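Local coordinates for 2-oxoglutarate carboxylase small subunit (Hydrogenobacter thermophilus, PDB 7KCT), which forms the biotin carboxylase-type small subunit of a carboxylase, with a central ATP-grasp domain, and binds ADP, bicarbonate and magnesium, at residues Asn63-Tyr68 and Pro388-Leu393; Glu208-Asn213 and Thr445-Glu450; Asn228-Gly233 and Leu329-Glu334. All coordinates share one frame; numbering follows the deposited sequence.

How the interactions relate
From the N terminus, the chain first passes residues 63-68, where the loop of interaction 1 opens within the biotin carboxylase N-terminal domain. Residues 208-213 then open interaction 2, and 228-233 open interaction 3. Interaction 3 closes first, at 329-334, and is nested inside both other loops. Interaction 1 closes at 388-393 and interaction 2 at 445-450, so these two cross. Interaction 1 joins the biotin carboxylase N-terminal and C-terminal domains. Interaction 2 joins the ATP-grasp domain to the C-terminal one, beside a bound ADP. Interaction 3 belongs to the ATP-grasp part of the chain. The contacts do not touch; their centres lie about 30 to 35 Å apart.

Interaction 1 of 3, residues Asn63-Tyr68 and Pro388-Leu393; sequences NPLDTY and PYYDSL
Pro-388 starts 388-393 and lies with its CG over one face of the Tyr-389 ring. Pro-64 covers the opposite face. Its CG sits 3.6 Å from the centroid of the Tyr-389 ring, only 6° off the normal, a CH-pi contact. The tyrosine ring is thus held between two prolines. The Tyr-389 backbone also takes part: its O lies 3.4 Å from Leu-65 CD2.

Tyr-390 carries the polar link. Its CG is anti to the carbonyl carbon (chi1 -53°), and the ring reaches across to 63-68. The hydroxyl donates to the backbone: Tyr-390 OH to Pro-64 O is 2.8 Å, with the donor above the carbonyl plane. Leu-65 CD2 packs 3.9 Å from Tyr-390 CE1. The Tyr-68 and Tyr-390 side chains cross at about a right angle, with ring planes 85° apart, and the Tyr-390 hydroxyl lies at the edge of the Tyr-68 ring. Within 63-68, Asn-63 OD1 caps the turn leading into helix 66-69, accepting from Asp-66 N at 2.9 Å and weakly from Leu-65 N.

Asp-391 then lines an ADP pocket, and Ser-392 OG bonds to Glu-350. The contact joins the capped turn leading into helix 66-69, in the biotin carboxylase N-terminal domain, to the loop between strands 385-386 and 393-401. Leu-393 begins the latter strand, packing on strand 341-351.

Interaction 2 of 3, residues Glu208-Asn213 and Thr445-Glu450; sequences EKYIEN and TTRYLE. With ADP (adenosine-5'-diphosphate), chain C.
The Arg-447 and Tyr-210 side chains cross obliquely, with the guanidinium and ring planes 77° apart. The Arg-447 chain bends at chi2 and chi3, which curls the guanidinium back beside its own backbone turn. Its NE and NH2 grip Glu-450 side-on, one to each carboxylate oxygen. Arg-447 NE to Glu-450 OE1 is 2.8 Å and nearly straight at 170°. This double grip fixes the rotation of the guanidinium and leaves NH1 directed at 208-213.

Glu-212 meets NH1 near the guanidinium plane. The salt bridge from Glu-212 OE2 to Arg-447 NH1 is long, at 3.6 Å, and the two flat groups are turned 43° apart. Arg-180 is the stronger partner of this carboxylate. Water 1 fills in between: it donates to Glu-212 OE2, accepts from Arg-447 NH1 at 2.8 Å and from Asn-213 N at 2.7 Å, and bonds Tyr-210 OH. Four bonds therefore hold one water at the junction. Water 2 makes a second bridge, donating to Glu-212 OE2 and accepting weakly from Arg-447 NH1.

Tyr-210 CG is anti to the backbone N, and the ring reaches from the adenine to Arg-447. Tyr-210 CE1 lies 3.4 Å from ADP C2. The adenine is read by the backbone and by Glu-208: ADP N6 donates to Glu-208 OE2 at 2.7 Å and to Lys-209 O, while Ile-211 N donates to ADP N1. This is the adenine pocket of the ATP-grasp domain.

Thr-445 CG2 packs 3.8 Å from Asn-213 O. Thr-445 OG1 accepts from Arg-447 N and caps the turn into the short, weakly bonded helix 448-451. The contact places that turn against the loop leaving strand 205-209, while Leu-449 packs on helix 427-435.

Interaction 3 of 3, residues Asn228-Gly233 and Leu329-Glu334; sequences NVIHLG and LRYSQE
An edge strand of a four-stranded antiparallel sheet, 229-236, is met here by a glutamine side chain that bonds its backbone as a neighbouring strand would. Gln-333 CG is anti to the backbone N, and the chain bends at chi2 (60°), bringing the amide flat to His-231. His-231 N donates to Gln-333 OE1 at 2.7 Å, in the carbonyl plane and on a lone pair. Gln-333 NE2 donates to His-231 O at 2.9 Å, almost straight at 174°. One amide thus satisfies both backbone polar groups of His-231.

The same amide stacks on the imidazole, with planes 12° apart and Gln-333 NE2 3.3 Å above the His-231 ring centre. The ring is itself held in place. Gly-233 N donates to His-231 ND1 at 3.0 Å, and His-231 NE2 bonds Glu-261. This is consistent with the proton on NE2.

Ile-230 fills the apolar side of the contact. Its CD1 lies 3.9 Å from Tyr-331 CB, and its CG1 is 4.2 Å from Leu-329 CD2. Its CB meets Gln-333 OE1 at 3.3 Å, on the side of the amide away from the imidazole.

Strand 229-236 pairs with 215-223 on its other edge. Val-229 and His-231 pack on helix 257-273, and Leu-329 on Trp-319 of helix 316-324. The contact carries the loop between helix 316-324 and strand 341-351 obliquely across the edge of this strand.

Interaction 1 of 3, residues Asn63-Tyr68 and Pro388-Leu393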
loop_
_atom_site.group_PDB
_atom_site.type_symbol
_atom_site.label_atom_id
_atom_site.label_comp_id
_atom_site.label_asym_id
_atom_site.label_seq_id
_atom_site.Cartn_x
_atom_site.Cartn_y
_atom_site.Cartn_z
ATOM N N ASN A 63 4.619 9.317 34.425
ATOM C CA ASN A 63 5.089 7.985 34.059
ATOM C C ASN A 63 4.521 7.688 32.684
ATOM O O ASN A 63 3.743 8.511 32.156
ATOM C CB ASN A 63 4.648 6.950 35.098
ATOM C CG ASN A 63 3.151 6.861 35.219
ATOM O OD1 ASN A 63 2.444 6.534 34.274
ATOM N ND2 ASN A 63 2.645 7.145 36.418
ATOM N N PRO A 64 4.890 6.547 32.085
ATOM C CA PRO A 64 4.536 6.305 30.678
ATOM C C PRO A 64 3.060 6.196 30.395
ATOM O O PRO A 64 2.651 6.536 29.281
ATOM C CB PRO A 64 5.277 4.997 30.356
ATOM C CG PRO A 64 6.569 5.095 31.217
ATOM C CD PRO A 64 5.975 5.632 32.535
ATOM N N LEU A 65 2.228 5.724 31.325
ATOM C CA LEU A 65 0.820 5.665 30.967
ATOM C C LEU A 65 0.102 6.961 31.294
ATOM O O LEU A 65 -0.861 7.306 30.616
ATOM C CB LEU A 65 0.096 4.522 31.675
ATOM C CG LEU A 65 0.450 3.081 31.335
ATOM C CD1 LEU A 65 -0.595 2.204 31.963
ATOM C CD2 LEU A 65 0.521 2.869 29.867
ATOM N N ASP A 66 0.524 7.639 32.360
ATOM C CA ASP A 66 -0.061 8.910 32.754
ATOM C C ASP A 66 0.035 9.935 31.639
ATOM O O ASP A 66 -0.796 10.828 31.565
ATOM C CB ASP A 66 0.659 9.422 33.999
ATOM C CG ASP A 66 0.245 10.830 34.392
ATOM O OD1 ASP A 66 -0.940 11.019 34.750
ATOM O OD2 ASP A 66 1.120 11.731 34.371
ATOM N N THR A 67 1.075 9.834 30.800
ATOM C CA THR A 67 1.173 10.653 29.591
ATOM C C THR A 67 -0.143 10.684 28.825
ATOM O O THR A 67 -0.611 11.750 28.413
ATOM C CB THR A 67 2.279 10.105 28.685
ATOM O OG1 THR A 67 3.548 10.217 29.349
ATOM C CG2 THR A 67 2.324 10.874 27.318
ATOM N N TYR A 68 -0.749 9.515 28.601
ATOM C CA TYR A 68 -1.942 9.385 27.784
ATOM C C TYR A 68 -3.255 9.260 28.566
ATOM O O TYR A 68 -4.329 9.299 27.951
ATOM C CB TYR A 68 -1.789 8.177 26.838
ATOM C CG TYR A 68 -0.514 8.247 26.018
ATOM C CD1 TYR A 68 -0.495 8.965 24.843
ATOM C CD2 TYR A 68 0.661 7.652 26.447
ATOM C CE1 TYR A 68 0.621 9.073 24.087
ATOM C CE2 TYR A 68 1.819 7.756 25.694
ATOM C CZ TYR A 68 1.772 8.489 24.496
ATOM O OH TYR A 68 2.841 8.669 23.669
ATOM N N PRO A 388 8.046 -2.280 28.071
ATOM C CA PRO A 388 6.980 -3.055 28.721
ATOM C C PRO A 388 5.683 -2.246 28.962
ATOM O O PRO A 388 4.621 -2.842 29.209
ATOM C CB PRO A 388 7.646 -3.497 30.031
ATOM C CG PRO A 388 8.575 -2.331 30.350
ATOM C CD PRO A 388 9.133 -1.937 29.006
ATOM N N TYR A 389 5.720 -0.922 28.837
ATOM C CA TYR A 389 4.611 -0.060 29.253
ATOM C C TYR A 389 3.431 -0.042 28.290
ATOM O O TYR A 389 2.299 0.252 28.722
ATOM C CB TYR A 389 5.147 1.364 29.404
ATOM C CG TYR A 389 6.310 1.482 30.314
ATOM C CD1 TYR A 389 6.141 1.335 31.692
ATOM C CD2 TYR A 389 7.577 1.757 29.826
ATOM C CE1 TYR A 389 7.189 1.422 32.526
ATOM C CE2 TYR A 389 8.628 1.848 30.648
ATOM C CZ TYR A 389 8.436 1.686 32.007
ATOM O OH TYR A 389 9.492 1.799 32.852
ATOM N N TYR A 390 3.646 -0.376 27.004
ATOM C CA TYR A 390 2.606 -0.239 26.001
ATOM C C TYR A 390 2.345 -1.526 25.243
ATOM O O TYR A 390 3.085 -2.515 25.334
ATOM C CB TYR A 390 2.958 0.848 24.965
ATOM C CG TYR A 390 3.308 2.143 25.576
ATOM C CD1 TYR A 390 2.388 2.851 26.355
ATOM C CD2 TYR A 390 4.571 2.680 25.392
ATOM C CE1 TYR A 390 2.748 4.080 26.946
ATOM C CE2 TYR A 390 4.925 3.853 25.942
ATOM C CZ TYR A 390 4.003 4.567 26.714
ATOM O OH TYR A 390 4.387 5.754 27.259
ATOM N N ASP A 391 1.243 -1.502 24.495
ATOM C CA ASP A 391 0.879 -2.636 23.660
ATOM C C ASP A 391 2.067 -3.099 22.809
ATOM O O ASP A 391 2.984 -2.326 22.463
ATOM C CB ASP A 391 -0.342 -2.311 22.765
ATOM N N SER A 392 2.046 -4.387 22.458
ATOM C CA SER A 392 3.188 -4.962 21.739
ATOM C C SER A 392 3.091 -4.806 20.227
ATOM O O SER A 392 3.995 -5.270 19.507
ATOM C CB SER A 392 3.361 -6.454 22.078
ATOM O OG SER A 392 2.170 -7.184 21.789
ATOM N N LEU A 393 2.066 -4.107 19.739
ATOM C CA LEU A 393 1.848 -3.947 18.309
ATOM C C LEU A 393 2.998 -3.169 17.688
ATOM O O LEU A 393 3.383 -2.112 18.188
ATOM C CB LEU A 393 0.506 -3.246 18.074
ATOM C CG LEU A 393 0.011 -3.215 16.620
ATOM C CD1 LEU A 393 -0.078 -4.616 16.022
ATOM C CD2 LEU A 393 -1.340 -2.494 16.571
#

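Interaction 2 of 3, residues Glu208-Asn213 and Thr445-Glu450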
loop_
_atom_site.group_PDB
_atom_site.type_symbol
_atom_site.label_atom_id
_atom_site.label_comp_id
_atom_site.label_asym_id
_atom_site.label_seq_id
_atom_site.Cartn_x
_atom_site.Cartn_y
_atom_site.Cartn_z
ATOM N N GLU A 208 -23.265 -15.054 30.709
ATOM C CA GLU A 208 -24.021 -15.410 29.532
ATOM C C GLU A 208 -23.711 -16.835 29.083
ATOM O O GLU A 208 -22.775 -17.469 29.545
ATOM C CB GLU A 208 -23.790 -14.404 28.384
ATOM C CG GLU A 208 -22.364 -14.123 27.982
ATOM C CD GLU A 208 -22.275 -13.023 26.892
ATOM O OE1 GLU A 208 -23.007 -12.007 26.990
ATOM O OE2 GLU A 208 -21.461 -13.148 25.951
ATOM N N LYS A 209 -24.577 -17.339 28.219
ATOM C CA LYS A 209 -24.407 -18.660 27.646
ATOM C C LYS A 209 -23.073 -18.697 26.928
ATOM O O LYS A 209 -22.764 -17.809 26.125
ATOM C CB LYS A 209 -25.539 -18.945 26.672
ATOM C CG LYS A 209 -25.457 -20.273 25.957
ATOM C CD LYS A 209 -25.618 -21.416 26.928
ATOM C CE LYS A 209 -24.911 -22.662 26.424
ATOM N NZ LYS A 209 -24.709 -23.630 27.520
ATOM N N TYR A 210 -22.257 -19.687 27.244
ATOM C CA TYR A 210 -21.057 -19.877 26.446
ATOM C C TYR A 210 -21.427 -20.538 25.126
ATOM O O TYR A 210 -21.903 -21.685 25.110
ATOM C CB TYR A 210 -20.021 -20.715 27.162
ATOM C CG TYR A 210 -18.806 -20.879 26.281
ATOM C CD1 TYR A 210 -17.930 -19.800 26.054
ATOM C CD2 TYR A 210 -18.548 -22.081 25.631
ATOM C CE1 TYR A 210 -16.793 -19.940 25.232
ATOM C CE2 TYR A 210 -17.415 -22.236 24.815
ATOM C CZ TYR A 210 -16.545 -21.164 24.619
ATOM O OH TYR A 210 -15.457 -21.364 23.796
ATOM N N ILE A 211 -21.198 -19.840 24.016
ATOM C CA ILE A 211 -21.462 -20.391 22.689
ATOM C C ILE A 211 -20.224 -21.165 22.238
ATOM O O ILE A 211 -19.181 -20.568 21.959
ATOM C CB ILE A 211 -21.831 -19.306 21.667
ATOM C CG1 ILE A 211 -22.980 -18.418 22.179
ATOM C CG2 ILE A 211 -22.129 -19.955 20.340
ATOM C CD1 ILE A 211 -24.300 -19.142 22.341
ATOM N N GLU A 212 -20.347 -22.492 22.114
ATOM C CA GLU A 212 -19.202 -23.353 21.803
ATOM C C GLU A 212 -18.842 -23.223 20.321
ATOM O O GLU A 212 -19.713 -23.128 19.450
ATOM C CB GLU A 212 -19.518 -24.823 22.152
ATOM C CG GLU A 212 -18.315 -25.744 22.378
ATOM C CD GLU A 212 -17.768 -25.664 23.791
ATOM O OE1 GLU A 212 -18.560 -25.791 24.751
ATOM O OE2 GLU A 212 -16.536 -25.516 23.943
ATOM N N ASN A 213 -17.554 -23.189 20.038
ATOM C CA ASN A 213 -17.121 -23.030 18.652
ATOM C C ASN A 213 -17.677 -21.802 17.930
ATOM O O ASN A 213 -18.114 -21.899 16.778
ATOM C CB ASN A 213 -17.502 -24.267 17.851
ATOM C CG ASN A 213 -17.068 -25.548 18.526
ATOM O OD1 ASN A 213 -15.896 -25.729 18.865
ATOM N ND2 ASN A 213 -18.035 -26.414 18.791
ATOM N N THR A 445 -12.667 -20.834 13.874
ATOM C CA THR A 445 -13.459 -20.327 14.980
ATOM C C THR A 445 -12.530 -19.643 15.977
ATOM O O THR A 445 -11.309 -19.601 15.801
ATOM C CB THR A 445 -14.237 -21.451 15.694
ATOM O OG1 THR A 445 -13.349 -22.165 16.557
ATOM C CG2 THR A 445 -14.905 -22.385 14.724
ATOM N N THR A 446 -13.099 -19.122 17.059
ATOM C CA THR A 446 -12.255 -18.472 18.068
ATOM C C THR A 446 -11.325 -19.432 18.782
ATOM O O THR A 446 -10.370 -18.970 19.430
ATOM C CB THR A 446 -13.120 -17.763 19.112
ATOM O OG1 THR A 446 -13.970 -18.722 19.754
ATOM C CG2 THR A 446 -13.971 -16.729 18.404
ATOM N N ARG A 447 -11.570 -20.741 18.652
ATOM C CA ARG A 447 -10.744 -21.821 19.181
ATOM C C ARG A 447 -9.599 -22.177 18.232
ATOM O O ARG A 447 -8.791 -23.061 18.544
ATOM C CB ARG A 447 -11.615 -23.081 19.400
ATOM C CG ARG A 447 -12.971 -22.849 20.120
ATOM C CD ARG A 447 -12.824 -22.068 21.432
ATOM N NE ARG A 447 -11.836 -22.652 22.335
ATOM C CZ ARG A 447 -12.094 -23.583 23.251
ATOM N NH1 ARG A 447 -13.324 -24.055 23.397
ATOM N NH2 ARG A 447 -11.106 -24.041 24.013
ATOM N N TYR A 448 -9.521 -21.510 17.083
ATOM C CA TYR A 448 -8.558 -21.876 16.041
ATOM C C TYR A 448 -7.157 -22.179 16.559
ATOM O O TYR A 448 -6.571 -23.198 16.186
ATOM C CB TYR A 448 -8.480 -20.780 14.992
ATOM C CG TYR A 448 -7.512 -21.115 13.889
ATOM C CD1 TYR A 448 -7.919 -21.823 12.772
ATOM C CD2 TYR A 448 -6.165 -20.771 14.005
ATOM C CE1 TYR A 448 -7.009 -22.136 11.758
ATOM C CE2 TYR A 448 -5.266 -21.089 13.026
ATOM C CZ TYR A 448 -5.683 -21.761 11.904
ATOM O OH TYR A 448 -4.770 -22.049 10.936
ATOM N N LEU A 449 -6.577 -21.291 17.379
ATOM C CA LEU A 449 -5.181 -21.472 17.763
ATOM C C LEU A 449 -5.013 -22.669 18.718
ATOM O O LEU A 449 -4.017 -23.406 18.644
ATOM C CB LEU A 449 -4.636 -20.194 18.393
ATOM C CG LEU A 449 -4.309 -19.054 17.414
ATOM C CD1 LEU A 449 -3.880 -17.793 18.150
ATOM C CD2 LEU A 449 -3.236 -19.458 16.367
ATOM N N GLU A 450 -5.980 -22.889 19.610
ATOM C CA GLU A 450 -5.940 -24.072 20.467
ATOM C C GLU A 450 -6.106 -25.371 19.677
ATOM O O GLU A 450 -5.642 -26.426 20.120
ATOM C CB GLU A 450 -7.034 -23.954 21.518
ATOM C CG GLU A 450 -6.927 -22.733 22.422
ATOM C CD GLU A 450 -8.260 -22.378 23.101
ATOM O OE1 GLU A 450 -9.155 -21.787 22.444
ATOM O OE2 GLU A 450 -8.416 -22.706 24.297
HETATM P PB ADP C . -13.621 -7.524 25.294
HETATM O O1B ADP C . -12.459 -7.803 26.182
HETATM O O2B ADP C . -13.631 -7.565 23.788
HETATM O O3B ADP C . -14.578 -6.473 25.824
HETATM P PA ADP C . -15.773 -9.149 24.503
HETATM O O1A ADP C . -15.867 -8.670 23.098
HETATM O O2A ADP C . -17.078 -9.461 25.219
HETATM O O3A ADP C . -14.710 -8.951 25.634
HETATM O "O5'" ADP C . -15.455 -10.942 24.050
HETATM C "C5'" ADP C . -14.031 -11.321 24.088
HETATM C "C4'" ADP C . -13.957 -12.487 23.185
HETATM O "O4'" ADP C . -14.410 -13.581 24.017
HETATM C "C3'" ADP C . -14.877 -12.385 22.027
HETATM O "O3'" ADP C . -14.173 -11.936 20.863
HETATM C "C2'" ADP C . -15.150 -13.875 21.832
HETATM O "O2'" ADP C . -13.975 -14.587 21.283
HETATM C "C1'" ADP C . -15.262 -14.409 23.231
HETATM N N9 ADP C . -16.659 -14.358 23.725
HETATM C C8 ADP C . -17.376 -13.283 24.268
HETATM N N7 ADP C . -18.630 -13.661 24.629
HETATM C C5 ADP C . -18.721 -15.006 24.269
HETATM C C6 ADP C . -19.766 -15.959 24.380
HETATM N N6 ADP C . -20.964 -15.593 24.909
HETATM N N1 ADP C . -19.613 -17.227 23.920
HETATM C C2 ADP C . -18.382 -17.499 23.421
HETATM N N3 ADP C . -17.303 -16.713 23.266
HETATM C C4 ADP C . -17.509 -15.448 23.712
HETATM O O HOH W 1 -15.615 -23.537 21.916
HETATM O O HOH W 2 -14.039 -27.056 23.647
#

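Interaction 3 of 3, residues Asn228-Gly233 and Leu329-Glu334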
loop_
_atom_site.group_PDB
_atom_site.type_symbol
_atom_site.label_atom_id
_atom_site.label_comp_id
_atom_site.label_asym_id
_atom_site.label_seq_id
_atom_site.Cartn_x
_atom_site.Cartn_y
_atom_site.Cartn_z
ATOM N N ASN A 228 -27.647 10.750 9.832
ATOM C CA ASN A 228 -27.435 9.848 8.707
ATOM C C ASN A 228 -26.388 8.800 9.102
ATOM O O ASN A 228 -25.189 9.101 9.158
ATOM C CB ASN A 228 -26.989 10.613 7.474
ATOM C CG ASN A 228 -26.746 9.698 6.278
ATOM O OD1 ASN A 228 -25.843 9.936 5.475
ATOM N ND2 ASN A 228 -27.519 8.630 6.174
ATOM N N VAL A 229 -26.841 7.571 9.366
ATOM C CA VAL A 229 -25.997 6.470 9.823
ATOM C C VAL A 229 -26.007 5.376 8.762
ATOM O O VAL A 229 -27.075 4.987 8.272
ATOM C CB VAL A 229 -26.482 5.910 11.170
ATOM C CG1 VAL A 229 -25.521 4.836 11.690
ATOM C CG2 VAL A 229 -26.699 7.022 12.194
ATOM N N ILE A 230 -24.818 4.881 8.410
ATOM C CA ILE A 230 -24.664 3.751 7.502
ATOM C C ILE A 230 -23.825 2.676 8.194
ATOM O O ILE A 230 -23.167 2.914 9.215
ATOM C CB ILE A 230 -24.028 4.142 6.155
ATOM C CG1 ILE A 230 -22.614 4.688 6.345
ATOM C CG2 ILE A 230 -24.883 5.175 5.385
ATOM C CD1 ILE A 230 -21.905 4.998 5.030
ATOM N N HIS A 231 -23.864 1.471 7.637
ATOM C CA HIS A 231 -22.960 0.409 8.045
ATOM C C HIS A 231 -21.967 0.163 6.916
ATOM O O HIS A 231 -22.223 0.478 5.745
ATOM C CB HIS A 231 -23.708 -0.892 8.432
ATOM C CG HIS A 231 -24.303 -1.622 7.279
ATOM N ND1 HIS A 231 -23.546 -2.391 6.427
ATOM C CD2 HIS A 231 -25.592 -1.773 6.876
ATOM C CE1 HIS A 231 -24.320 -2.919 5.499
ATOM N NE2 HIS A 231 -25.572 -2.582 5.766
ATOM N N LEU A 232 -20.788 -0.316 7.288
ATOM C CA LEU A 232 -19.763 -0.651 6.316
ATOM C C LEU A 232 -19.497 -2.145 6.363
ATOM O O LEU A 232 -18.366 -2.598 6.256
ATOM C CB LEU A 232 -18.488 0.168 6.547
ATOM C CG LEU A 232 -18.678 1.688 6.393
ATOM C CD1 LEU A 232 -17.386 2.452 6.769
ATOM C CD2 LEU A 232 -19.139 2.031 4.948
ATOM N N GLY A 233 -20.564 -2.940 6.502
ATOM C CA GLY A 233 -20.380 -4.354 6.452
ATOM C C GLY A 233 -19.654 -4.847 7.682
ATOM O O GLY A 233 -19.491 -4.152 8.683
ATOM N N LEU A 329 -22.336 13.326 6.063
ATOM C CA LEU A 329 -21.854 12.081 5.477
ATOM C C LEU A 329 -22.347 11.972 4.037
ATOM O O LEU A 329 -23.555 11.998 3.784
ATOM C CB LEU A 329 -22.319 10.914 6.351
ATOM C CG LEU A 329 -21.730 9.514 6.219
ATOM C CD1 LEU A 329 -20.233 9.653 5.941
ATOM C CD2 LEU A 329 -21.942 8.719 7.500
ATOM N N ARG A 330 -21.404 11.877 3.098
ATOM C CA ARG A 330 -21.680 11.919 1.667
ATOM C C ARG A 330 -22.009 10.551 1.083
ATOM O O ARG A 330 -21.677 10.279 -0.087
ATOM C CB ARG A 330 -20.491 12.545 0.936
ATOM N N TYR A 331 -22.671 9.687 1.862
ATOM C CA TYR A 331 -23.019 8.359 1.388
ATOM C C TYR A 331 -24.401 7.956 1.864
ATOM O O TYR A 331 -24.865 8.312 2.962
ATOM C CB TYR A 331 -22.065 7.216 1.837
ATOM C CG TYR A 331 -20.601 7.350 1.463
ATOM C CD1 TYR A 331 -20.157 6.967 0.212
ATOM C CD2 TYR A 331 -19.659 7.820 2.369
ATOM C CE1 TYR A 331 -18.823 7.096 -0.158
ATOM C CE2 TYR A 331 -18.328 7.945 2.011
ATOM C CZ TYR A 331 -17.915 7.585 0.748
ATOM O OH TYR A 331 -16.582 7.718 0.394
ATOM N N SER A 332 -25.062 7.191 1.019
ATOM C CA SER A 332 -26.196 6.423 1.491
ATOM C C SER A 332 -25.851 4.944 1.526
ATOM O O SER A 332 -24.886 4.474 0.900
ATOM C CB SER A 332 -27.439 6.547 0.577
ATOM O OG SER A 332 -27.574 7.834 0.037
ATOM N N GLN A 333 -26.709 4.183 2.218
ATOM C CA GLN A 333 -26.429 2.760 2.359
ATOM C C GLN A 333 -26.240 2.106 0.993
ATOM O O GLN A 333 -25.323 1.301 0.836
ATOM C CB GLN A 333 -27.501 2.016 3.154
ATOM C CG GLN A 333 -26.950 0.634 3.652
ATOM C CD GLN A 333 -25.704 0.775 4.578
ATOM O OE1 GLN A 333 -25.766 1.338 5.691
ATOM N NE2 GLN A 333 -24.586 0.222 4.124
ATOM N N GLU A 334 -27.004 2.537 -0.031
ATOM C CA GLU A 334 -26.971 1.970 -1.383
ATOM C C GLU A 334 -25.646 2.191 -2.078
ATOM O O GLU A 334 -25.315 1.442 -2.997
ATOM C CB GLU A 334 -28.068 2.605 -2.245
ATOM C CG GLU A 334 -29.379 2.217 -1.678
ATOM C CD GLU A 334 -29.907 3.045 -0.574
ATOM O OE1 GLU A 334 -29.198 3.990 -0.138
ATOM O OE2 GLU A 334 -31.073 2.710 -0.203
#